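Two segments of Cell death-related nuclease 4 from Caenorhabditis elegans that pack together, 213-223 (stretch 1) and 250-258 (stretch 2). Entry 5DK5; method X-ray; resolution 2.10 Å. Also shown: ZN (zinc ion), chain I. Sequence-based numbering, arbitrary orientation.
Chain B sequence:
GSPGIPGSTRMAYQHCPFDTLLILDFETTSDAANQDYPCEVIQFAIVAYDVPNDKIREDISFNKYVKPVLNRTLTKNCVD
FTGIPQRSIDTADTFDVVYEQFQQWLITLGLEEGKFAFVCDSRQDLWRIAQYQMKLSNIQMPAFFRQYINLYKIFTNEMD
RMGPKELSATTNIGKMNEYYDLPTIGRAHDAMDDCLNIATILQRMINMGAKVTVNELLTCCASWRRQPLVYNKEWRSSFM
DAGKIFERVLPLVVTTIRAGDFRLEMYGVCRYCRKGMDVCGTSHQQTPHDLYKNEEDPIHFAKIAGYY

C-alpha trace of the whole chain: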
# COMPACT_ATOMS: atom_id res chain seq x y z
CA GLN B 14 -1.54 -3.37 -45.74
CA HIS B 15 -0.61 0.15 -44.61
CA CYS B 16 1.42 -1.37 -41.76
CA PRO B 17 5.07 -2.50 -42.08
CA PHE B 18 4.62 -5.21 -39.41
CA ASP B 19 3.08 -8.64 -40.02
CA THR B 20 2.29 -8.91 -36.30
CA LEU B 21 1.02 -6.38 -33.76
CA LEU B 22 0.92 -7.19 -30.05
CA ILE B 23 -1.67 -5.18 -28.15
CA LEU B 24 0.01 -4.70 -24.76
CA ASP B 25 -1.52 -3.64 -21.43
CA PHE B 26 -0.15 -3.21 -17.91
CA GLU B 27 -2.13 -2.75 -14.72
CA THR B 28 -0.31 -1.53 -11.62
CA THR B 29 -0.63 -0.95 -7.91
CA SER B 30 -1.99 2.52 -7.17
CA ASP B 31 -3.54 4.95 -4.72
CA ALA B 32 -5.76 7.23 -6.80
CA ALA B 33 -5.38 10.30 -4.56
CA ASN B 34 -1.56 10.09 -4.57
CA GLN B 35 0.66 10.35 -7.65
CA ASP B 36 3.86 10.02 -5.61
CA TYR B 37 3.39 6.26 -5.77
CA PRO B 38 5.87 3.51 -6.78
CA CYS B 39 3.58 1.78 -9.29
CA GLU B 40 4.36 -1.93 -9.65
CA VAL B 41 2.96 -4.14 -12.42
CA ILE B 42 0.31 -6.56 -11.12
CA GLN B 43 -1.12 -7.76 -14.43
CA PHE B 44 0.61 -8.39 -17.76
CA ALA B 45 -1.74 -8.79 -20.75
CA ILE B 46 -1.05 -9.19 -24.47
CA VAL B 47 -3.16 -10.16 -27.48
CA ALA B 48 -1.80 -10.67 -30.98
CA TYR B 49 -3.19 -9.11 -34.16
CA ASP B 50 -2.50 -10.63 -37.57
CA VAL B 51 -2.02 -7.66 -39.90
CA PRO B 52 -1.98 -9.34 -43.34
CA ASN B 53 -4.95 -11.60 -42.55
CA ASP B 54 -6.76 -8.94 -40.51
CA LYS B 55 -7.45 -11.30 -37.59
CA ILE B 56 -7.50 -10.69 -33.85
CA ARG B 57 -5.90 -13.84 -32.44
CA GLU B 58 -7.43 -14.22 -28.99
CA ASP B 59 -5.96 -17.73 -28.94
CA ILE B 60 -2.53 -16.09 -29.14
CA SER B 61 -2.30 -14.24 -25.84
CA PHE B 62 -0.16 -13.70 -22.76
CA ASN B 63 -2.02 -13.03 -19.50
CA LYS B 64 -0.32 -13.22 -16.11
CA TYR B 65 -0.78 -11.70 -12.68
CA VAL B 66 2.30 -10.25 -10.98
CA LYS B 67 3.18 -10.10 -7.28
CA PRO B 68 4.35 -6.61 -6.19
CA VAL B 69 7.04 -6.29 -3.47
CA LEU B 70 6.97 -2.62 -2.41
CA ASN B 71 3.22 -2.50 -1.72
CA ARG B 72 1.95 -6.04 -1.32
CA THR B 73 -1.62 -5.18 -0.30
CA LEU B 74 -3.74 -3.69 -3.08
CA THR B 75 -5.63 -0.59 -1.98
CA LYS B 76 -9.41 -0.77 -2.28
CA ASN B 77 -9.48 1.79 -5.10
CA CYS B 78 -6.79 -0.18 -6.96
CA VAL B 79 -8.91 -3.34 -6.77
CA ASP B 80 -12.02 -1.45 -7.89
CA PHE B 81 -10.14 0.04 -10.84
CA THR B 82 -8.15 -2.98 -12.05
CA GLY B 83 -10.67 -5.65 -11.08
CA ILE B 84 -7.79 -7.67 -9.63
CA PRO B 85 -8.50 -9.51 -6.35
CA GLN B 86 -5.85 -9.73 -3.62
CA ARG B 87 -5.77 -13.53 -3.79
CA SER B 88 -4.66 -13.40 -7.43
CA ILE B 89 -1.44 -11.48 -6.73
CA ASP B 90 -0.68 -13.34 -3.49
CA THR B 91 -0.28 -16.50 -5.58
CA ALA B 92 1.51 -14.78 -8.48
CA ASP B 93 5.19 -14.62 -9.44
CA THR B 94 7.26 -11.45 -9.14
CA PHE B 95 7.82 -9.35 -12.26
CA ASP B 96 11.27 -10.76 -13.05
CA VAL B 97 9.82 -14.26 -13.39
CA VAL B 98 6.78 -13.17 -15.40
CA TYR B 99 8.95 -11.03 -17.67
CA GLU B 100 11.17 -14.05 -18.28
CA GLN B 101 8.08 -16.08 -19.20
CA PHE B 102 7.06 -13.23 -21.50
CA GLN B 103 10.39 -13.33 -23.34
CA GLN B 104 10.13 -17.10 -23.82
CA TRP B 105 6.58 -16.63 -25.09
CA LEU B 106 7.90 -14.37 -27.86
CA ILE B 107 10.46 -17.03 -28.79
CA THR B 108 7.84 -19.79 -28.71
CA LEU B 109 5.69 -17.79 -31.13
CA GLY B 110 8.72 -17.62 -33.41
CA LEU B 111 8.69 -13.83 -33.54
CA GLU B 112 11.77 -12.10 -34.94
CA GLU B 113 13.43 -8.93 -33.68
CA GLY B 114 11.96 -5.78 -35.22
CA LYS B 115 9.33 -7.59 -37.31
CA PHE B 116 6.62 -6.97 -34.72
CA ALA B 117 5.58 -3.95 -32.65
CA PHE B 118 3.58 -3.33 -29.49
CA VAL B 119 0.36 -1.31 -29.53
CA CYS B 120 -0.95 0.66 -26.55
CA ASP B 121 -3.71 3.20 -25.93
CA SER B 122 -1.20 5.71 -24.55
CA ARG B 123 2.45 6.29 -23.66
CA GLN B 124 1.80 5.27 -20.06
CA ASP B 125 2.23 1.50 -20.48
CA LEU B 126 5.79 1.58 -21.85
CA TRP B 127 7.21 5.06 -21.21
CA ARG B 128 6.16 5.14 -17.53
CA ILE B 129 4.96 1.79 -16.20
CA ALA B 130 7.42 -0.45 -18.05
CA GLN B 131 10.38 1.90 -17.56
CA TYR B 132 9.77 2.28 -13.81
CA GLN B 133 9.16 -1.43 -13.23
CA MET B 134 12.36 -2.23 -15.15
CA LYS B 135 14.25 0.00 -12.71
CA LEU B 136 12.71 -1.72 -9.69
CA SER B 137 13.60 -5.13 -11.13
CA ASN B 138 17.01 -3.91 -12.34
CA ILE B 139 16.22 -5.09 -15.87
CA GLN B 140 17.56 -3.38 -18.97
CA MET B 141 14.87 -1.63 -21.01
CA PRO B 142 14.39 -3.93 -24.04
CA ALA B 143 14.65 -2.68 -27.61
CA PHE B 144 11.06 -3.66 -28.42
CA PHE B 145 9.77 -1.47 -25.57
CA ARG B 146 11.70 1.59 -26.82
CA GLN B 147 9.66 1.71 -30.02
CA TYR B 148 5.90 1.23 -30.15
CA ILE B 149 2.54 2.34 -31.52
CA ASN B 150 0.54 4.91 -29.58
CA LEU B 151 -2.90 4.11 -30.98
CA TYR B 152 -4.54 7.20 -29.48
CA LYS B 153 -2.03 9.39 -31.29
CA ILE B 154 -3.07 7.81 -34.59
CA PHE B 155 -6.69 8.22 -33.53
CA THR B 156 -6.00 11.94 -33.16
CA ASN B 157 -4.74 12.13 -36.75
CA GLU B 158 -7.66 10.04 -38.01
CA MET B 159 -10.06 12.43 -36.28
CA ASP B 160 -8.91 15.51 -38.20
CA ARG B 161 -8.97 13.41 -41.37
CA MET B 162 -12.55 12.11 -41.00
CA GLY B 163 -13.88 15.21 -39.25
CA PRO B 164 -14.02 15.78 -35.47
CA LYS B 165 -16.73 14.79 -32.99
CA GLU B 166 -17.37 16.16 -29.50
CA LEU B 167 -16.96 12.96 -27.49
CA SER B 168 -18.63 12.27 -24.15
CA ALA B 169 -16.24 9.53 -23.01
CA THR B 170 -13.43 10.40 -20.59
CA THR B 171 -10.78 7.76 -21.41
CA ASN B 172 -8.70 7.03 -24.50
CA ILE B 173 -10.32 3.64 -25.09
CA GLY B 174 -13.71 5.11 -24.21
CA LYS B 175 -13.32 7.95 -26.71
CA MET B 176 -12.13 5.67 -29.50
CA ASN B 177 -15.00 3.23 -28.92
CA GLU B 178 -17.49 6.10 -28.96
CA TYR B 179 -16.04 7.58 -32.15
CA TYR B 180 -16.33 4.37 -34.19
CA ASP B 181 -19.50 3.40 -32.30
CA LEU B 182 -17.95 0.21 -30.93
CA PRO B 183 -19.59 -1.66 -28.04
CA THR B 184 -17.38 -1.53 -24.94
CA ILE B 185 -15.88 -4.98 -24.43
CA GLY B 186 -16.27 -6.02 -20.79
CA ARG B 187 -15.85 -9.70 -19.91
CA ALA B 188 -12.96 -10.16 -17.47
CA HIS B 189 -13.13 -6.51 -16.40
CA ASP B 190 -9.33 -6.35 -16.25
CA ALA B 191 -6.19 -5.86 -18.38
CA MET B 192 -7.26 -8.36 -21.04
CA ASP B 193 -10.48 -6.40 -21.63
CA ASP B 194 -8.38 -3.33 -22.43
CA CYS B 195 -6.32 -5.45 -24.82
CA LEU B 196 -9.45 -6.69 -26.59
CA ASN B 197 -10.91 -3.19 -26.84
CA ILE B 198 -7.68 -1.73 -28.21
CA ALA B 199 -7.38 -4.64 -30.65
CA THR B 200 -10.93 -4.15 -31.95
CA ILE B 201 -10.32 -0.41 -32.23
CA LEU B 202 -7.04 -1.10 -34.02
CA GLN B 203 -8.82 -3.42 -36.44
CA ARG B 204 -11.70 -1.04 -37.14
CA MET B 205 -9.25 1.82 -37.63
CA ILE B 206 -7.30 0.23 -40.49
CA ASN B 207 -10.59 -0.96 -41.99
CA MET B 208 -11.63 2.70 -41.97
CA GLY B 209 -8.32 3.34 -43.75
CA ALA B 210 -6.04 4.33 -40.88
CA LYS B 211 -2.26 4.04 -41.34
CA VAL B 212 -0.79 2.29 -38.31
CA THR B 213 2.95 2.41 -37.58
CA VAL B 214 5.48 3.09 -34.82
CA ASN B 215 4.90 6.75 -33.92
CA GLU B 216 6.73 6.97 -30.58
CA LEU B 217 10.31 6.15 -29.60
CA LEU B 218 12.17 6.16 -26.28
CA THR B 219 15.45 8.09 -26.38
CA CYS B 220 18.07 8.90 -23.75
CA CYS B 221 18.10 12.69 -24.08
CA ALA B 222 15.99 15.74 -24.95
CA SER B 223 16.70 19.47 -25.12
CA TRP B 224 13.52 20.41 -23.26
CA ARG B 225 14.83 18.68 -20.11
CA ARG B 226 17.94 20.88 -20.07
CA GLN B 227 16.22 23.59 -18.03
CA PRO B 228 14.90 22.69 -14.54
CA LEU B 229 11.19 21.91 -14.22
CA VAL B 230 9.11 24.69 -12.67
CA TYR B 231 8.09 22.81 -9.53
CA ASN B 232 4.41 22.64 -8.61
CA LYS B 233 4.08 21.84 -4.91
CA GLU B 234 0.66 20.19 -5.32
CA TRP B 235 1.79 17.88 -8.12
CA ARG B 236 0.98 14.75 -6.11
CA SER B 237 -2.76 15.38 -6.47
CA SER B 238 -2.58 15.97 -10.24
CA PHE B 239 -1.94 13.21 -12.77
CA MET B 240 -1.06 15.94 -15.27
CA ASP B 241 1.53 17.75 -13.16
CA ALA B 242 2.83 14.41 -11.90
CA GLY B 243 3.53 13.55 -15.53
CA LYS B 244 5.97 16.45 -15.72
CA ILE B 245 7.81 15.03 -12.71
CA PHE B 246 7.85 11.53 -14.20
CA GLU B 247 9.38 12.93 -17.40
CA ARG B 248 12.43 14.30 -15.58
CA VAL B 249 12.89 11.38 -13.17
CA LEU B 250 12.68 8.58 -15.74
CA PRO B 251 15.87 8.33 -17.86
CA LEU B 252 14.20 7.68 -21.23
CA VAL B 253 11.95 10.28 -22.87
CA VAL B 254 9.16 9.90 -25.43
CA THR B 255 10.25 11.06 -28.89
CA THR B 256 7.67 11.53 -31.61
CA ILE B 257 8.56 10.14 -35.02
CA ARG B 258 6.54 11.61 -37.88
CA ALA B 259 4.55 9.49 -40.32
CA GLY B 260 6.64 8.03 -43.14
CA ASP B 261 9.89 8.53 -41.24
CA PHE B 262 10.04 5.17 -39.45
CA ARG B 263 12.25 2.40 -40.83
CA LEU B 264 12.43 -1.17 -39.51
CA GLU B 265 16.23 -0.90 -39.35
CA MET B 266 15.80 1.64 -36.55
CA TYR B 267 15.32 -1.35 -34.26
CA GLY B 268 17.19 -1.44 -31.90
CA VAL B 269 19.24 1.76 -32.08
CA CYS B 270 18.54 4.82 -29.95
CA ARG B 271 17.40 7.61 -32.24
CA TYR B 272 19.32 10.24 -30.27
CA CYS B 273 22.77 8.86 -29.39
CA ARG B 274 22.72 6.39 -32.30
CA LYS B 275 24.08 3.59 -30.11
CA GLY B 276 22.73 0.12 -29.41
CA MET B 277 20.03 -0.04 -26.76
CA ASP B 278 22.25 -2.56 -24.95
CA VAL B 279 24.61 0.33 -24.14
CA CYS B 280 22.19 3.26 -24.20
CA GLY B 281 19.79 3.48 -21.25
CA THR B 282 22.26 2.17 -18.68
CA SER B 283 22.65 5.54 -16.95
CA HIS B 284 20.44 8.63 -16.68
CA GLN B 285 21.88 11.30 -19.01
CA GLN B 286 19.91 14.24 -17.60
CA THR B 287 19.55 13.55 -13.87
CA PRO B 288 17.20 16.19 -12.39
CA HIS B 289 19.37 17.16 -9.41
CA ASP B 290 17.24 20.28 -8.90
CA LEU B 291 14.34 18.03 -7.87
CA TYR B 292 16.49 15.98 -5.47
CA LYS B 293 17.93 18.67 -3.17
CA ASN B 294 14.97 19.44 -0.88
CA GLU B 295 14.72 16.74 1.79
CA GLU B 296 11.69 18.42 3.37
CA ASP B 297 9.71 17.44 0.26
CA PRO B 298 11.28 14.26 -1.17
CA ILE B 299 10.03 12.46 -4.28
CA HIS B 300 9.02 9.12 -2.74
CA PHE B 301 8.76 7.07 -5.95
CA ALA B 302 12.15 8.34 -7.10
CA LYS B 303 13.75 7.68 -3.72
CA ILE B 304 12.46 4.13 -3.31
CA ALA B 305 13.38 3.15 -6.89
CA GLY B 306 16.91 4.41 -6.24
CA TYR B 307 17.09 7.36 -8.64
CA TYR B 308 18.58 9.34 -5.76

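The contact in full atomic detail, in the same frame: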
# COMPACT_ATOMS: atom_id res chain seq x y z
N THR B 213 1.51 2.64 -37.63
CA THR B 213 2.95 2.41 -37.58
C THR B 213 3.52 2.90 -36.25
O THR B 213 2.84 3.62 -35.51
CB THR B 213 3.69 3.14 -38.73
OG1 THR B 213 2.88 3.11 -39.91
CG2 THR B 213 5.03 2.48 -39.01
N VAL B 214 4.75 2.52 -35.95
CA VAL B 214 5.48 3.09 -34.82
C VAL B 214 5.52 4.61 -34.93
O VAL B 214 6.04 5.15 -35.91
CB VAL B 214 6.93 2.53 -34.75
CG1 VAL B 214 7.78 3.32 -33.74
CG2 VAL B 214 6.92 1.05 -34.40
N ASN B 215 4.96 5.29 -33.93
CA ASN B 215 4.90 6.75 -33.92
C ASN B 215 5.55 7.36 -32.68
O ASN B 215 5.62 8.59 -32.56
CB ASN B 215 3.44 7.22 -34.03
CG ASN B 215 2.55 6.58 -32.98
OD1 ASN B 215 3.01 5.88 -32.08
ND2 ASN B 215 1.25 6.82 -33.10
N GLU B 216 6.03 6.51 -31.78
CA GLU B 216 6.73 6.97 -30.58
C GLU B 216 7.97 6.12 -30.31
O GLU B 216 7.94 4.90 -30.44
CB GLU B 216 5.80 6.96 -29.37
CG GLU B 216 4.73 8.05 -29.40
CD GLU B 216 4.01 8.21 -28.07
OE1 GLU B 216 4.31 7.45 -27.13
OE2 GLU B 216 3.15 9.11 -27.98
N LEU B 217 9.05 6.80 -29.93
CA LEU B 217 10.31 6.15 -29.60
C LEU B 217 10.79 6.63 -28.24
O LEU B 217 10.48 7.74 -27.82
CB LEU B 217 11.37 6.46 -30.66
CG LEU B 217 10.99 6.28 -32.13
CD1 LEU B 217 12.02 6.95 -33.02
CD2 LEU B 217 10.86 4.81 -32.48
N LEU B 218 11.56 5.79 -27.55
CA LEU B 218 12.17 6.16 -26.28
C LEU B 218 13.66 6.42 -26.47
O LEU B 218 14.42 5.52 -26.82
CB LEU B 218 11.94 5.07 -25.23
CG LEU B 218 10.49 4.80 -24.82
CD1 LEU B 218 10.46 3.83 -23.65
CD2 LEU B 218 9.75 6.09 -24.47
N THR B 219 14.06 7.66 -26.22
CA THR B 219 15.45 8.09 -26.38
C THR B 219 16.04 8.52 -25.04
O THR B 219 15.31 8.75 -24.08
CB THR B 219 15.58 9.24 -27.39
OG1 THR B 219 14.82 10.37 -26.93
CG2 THR B 219 15.06 8.82 -28.76
N CYS B 220 17.36 8.66 -25.00
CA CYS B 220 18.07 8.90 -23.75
C CYS B 220 18.17 10.37 -23.36
O CYS B 220 18.51 10.69 -22.23
CB CYS B 220 19.49 8.32 -23.84
SG CYS B 220 20.49 9.03 -25.17
N CYS B 221 17.88 11.27 -24.31
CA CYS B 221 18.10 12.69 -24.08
C CYS B 221 17.12 13.57 -24.85
O CYS B 221 16.61 13.18 -25.91
CB CYS B 221 19.53 13.07 -24.46
SG CYS B 221 19.95 14.81 -24.20
N ALA B 222 16.85 14.75 -24.31
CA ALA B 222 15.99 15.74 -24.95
C ALA B 222 16.39 17.14 -24.50
O ALA B 222 16.77 17.35 -23.35
CB ALA B 222 14.54 15.46 -24.63
N SER B 223 16.29 18.10 -25.41
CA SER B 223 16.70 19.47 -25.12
C SER B 223 15.77 20.17 -24.14
O SER B 223 16.18 21.07 -23.41
CB SER B 223 16.79 20.29 -26.42
OG SER B 223 17.24 21.60 -26.15
N LEU B 250 12.40 9.74 -14.89
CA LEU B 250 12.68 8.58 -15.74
C LEU B 250 13.77 8.93 -16.76
O LEU B 250 13.73 10.00 -17.37
CB LEU B 250 11.41 8.11 -16.44
CG LEU B 250 10.30 7.63 -15.52
CD1 LEU B 250 9.01 7.42 -16.30
CD2 LEU B 250 10.70 6.34 -14.81
N PRO B 251 14.75 8.03 -16.96
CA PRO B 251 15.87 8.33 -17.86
C PRO B 251 15.48 8.49 -19.33
O PRO B 251 16.00 9.38 -19.99
CB PRO B 251 16.80 7.12 -17.68
CG PRO B 251 15.94 6.05 -17.13
CD PRO B 251 14.92 6.73 -16.28
N LEU B 252 14.58 7.64 -19.83
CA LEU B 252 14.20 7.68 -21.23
C LEU B 252 12.96 8.55 -21.45
O LEU B 252 12.01 8.51 -20.67
CB LEU B 252 13.95 6.27 -21.78
CG LEU B 252 15.12 5.29 -21.67
CD1 LEU B 252 14.75 3.96 -22.30
CD2 LEU B 252 16.38 5.86 -22.32
N VAL B 253 13.00 9.32 -22.53
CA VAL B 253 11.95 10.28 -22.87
C VAL B 253 11.22 9.85 -24.15
O VAL B 253 11.82 9.24 -25.04
CB VAL B 253 12.54 11.70 -23.05
CG1 VAL B 253 11.79 12.51 -24.10
CG2 VAL B 253 12.57 12.43 -21.71
N VAL B 254 9.93 10.17 -24.23
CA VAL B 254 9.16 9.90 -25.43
C VAL B 254 9.58 10.85 -26.55
O VAL B 254 9.62 12.07 -26.36
CB VAL B 254 7.64 10.04 -25.18
CG1 VAL B 254 6.86 9.97 -26.50
CG2 VAL B 254 7.16 8.97 -24.22
N THR B 255 9.89 10.28 -27.71
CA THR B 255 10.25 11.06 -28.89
C THR B 255 9.33 10.71 -30.04
O THR B 255 9.34 9.59 -30.54
CB THR B 255 11.71 10.81 -29.31
OG1 THR B 255 12.59 11.10 -28.21
CG2 THR B 255 12.09 11.69 -30.49
N THR B 256 8.54 11.69 -30.46
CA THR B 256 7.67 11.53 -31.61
C THR B 256 8.49 11.27 -32.87
O THR B 256 9.52 11.89 -33.08
CB THR B 256 6.80 12.80 -31.82
OG1 THR B 256 5.58 12.67 -31.06
CG2 THR B 256 6.45 13.02 -33.30
N ILE B 257 8.03 10.31 -33.67
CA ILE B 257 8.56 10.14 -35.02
C ILE B 257 7.41 10.30 -36.02
O ILE B 257 6.40 9.61 -35.95
CB ILE B 257 9.26 8.78 -35.22
CG1 ILE B 257 9.62 8.60 -36.70
CG2 ILE B 257 8.40 7.63 -34.73
CD1 ILE B 257 10.69 7.57 -36.94
N ARG B 258 7.59 11.24 -36.94
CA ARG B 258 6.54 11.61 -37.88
C ARG B 258 6.20 10.48 -38.84
O ARG B 258 7.00 9.57 -39.05
CB ARG B 258 6.96 12.86 -38.66
CG ARG B 258 7.24 14.07 -37.77
CD ARG B 258 8.25 15.00 -38.41
NE ARG B 258 7.79 15.52 -39.69
CZ ARG B 258 7.01 16.59 -39.84
NH1 ARG B 258 6.59 17.27 -38.79
NH2 ARG B 258 6.65 16.97 -41.06
ZN ZN I . 20.42 7.05 -26.46
O HOH W 1 5.29 7.26 -37.50
O HOH W 2 18.76 9.47 -20.16
O HOH W 3 14.06 13.70 -27.48

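Strands 216-219 and 253-256 run antiparallel, their directions 137° apart. Reciprocal backbone hydrogen bonds fix the register: Leu217 N to Thr255 O is 2.9 Å and Thr255 N to Leu217 O 2.6 Å; Thr219 N to Val253 O is 3.0 Å and Val253 N to Thr219 O 2.8 Å, with N-H...O angles of 153-167°. Ile257 N extends the ladder to Asn215 O (3.2 Å, 173°). Between these pairs, Leu218 CA approaches Val253 O at 3.3 Å, a CA-H...O contact.

The alternation places Leu217, Thr219, Val253 and Thr255 on one face of the sheet. There Thr219 (chi1 61°, p) and Thr255 (chi1 -56°, m) occupy different wells, and these rotamers bring Thr219 OG1 within 2.7 Å of Thr255 OG1, a hydrogen bond in which either hydroxyl could donate. Water 3 links Thr255 OG1 (3.1 Å) to Cys221 O (3.0 Å). Leu217 (m, t) sets its CG 3.9 Å from Ile257 CG2, an apolar contact beside the polar pair. Val253 has chi1 at 147°, between wells; its CG1 lies 4.1 Å from Ala222 CB.

Glu216, Leu218, Val254 and Thr256 occupy the other face. Leu218 (m, t) and Val254 (t) meet through CD2 and CG2 at 3.9 Å, while Leu218 CB lies 4.2 Å from Leu252 CB. Glu216 (m, t) carries its carboxylate alongside Val254, OE1 to CG1 3.6 Å; this is contact without polar pairing, and both carboxylate oxygens are hydrogen-bonded elsewhere in the structure.

Past the strand, Cys220 CB points away from stretch 2, and chi1 of 60° (p) accompanies SG coordination of zinc at 2.4 Å. Its CB still touches Leu252 CD2 at 4.2 Å. Water 2 closes this end, donating to Cys220 O (2.4 Å) and Pro251 O (2.8 Å).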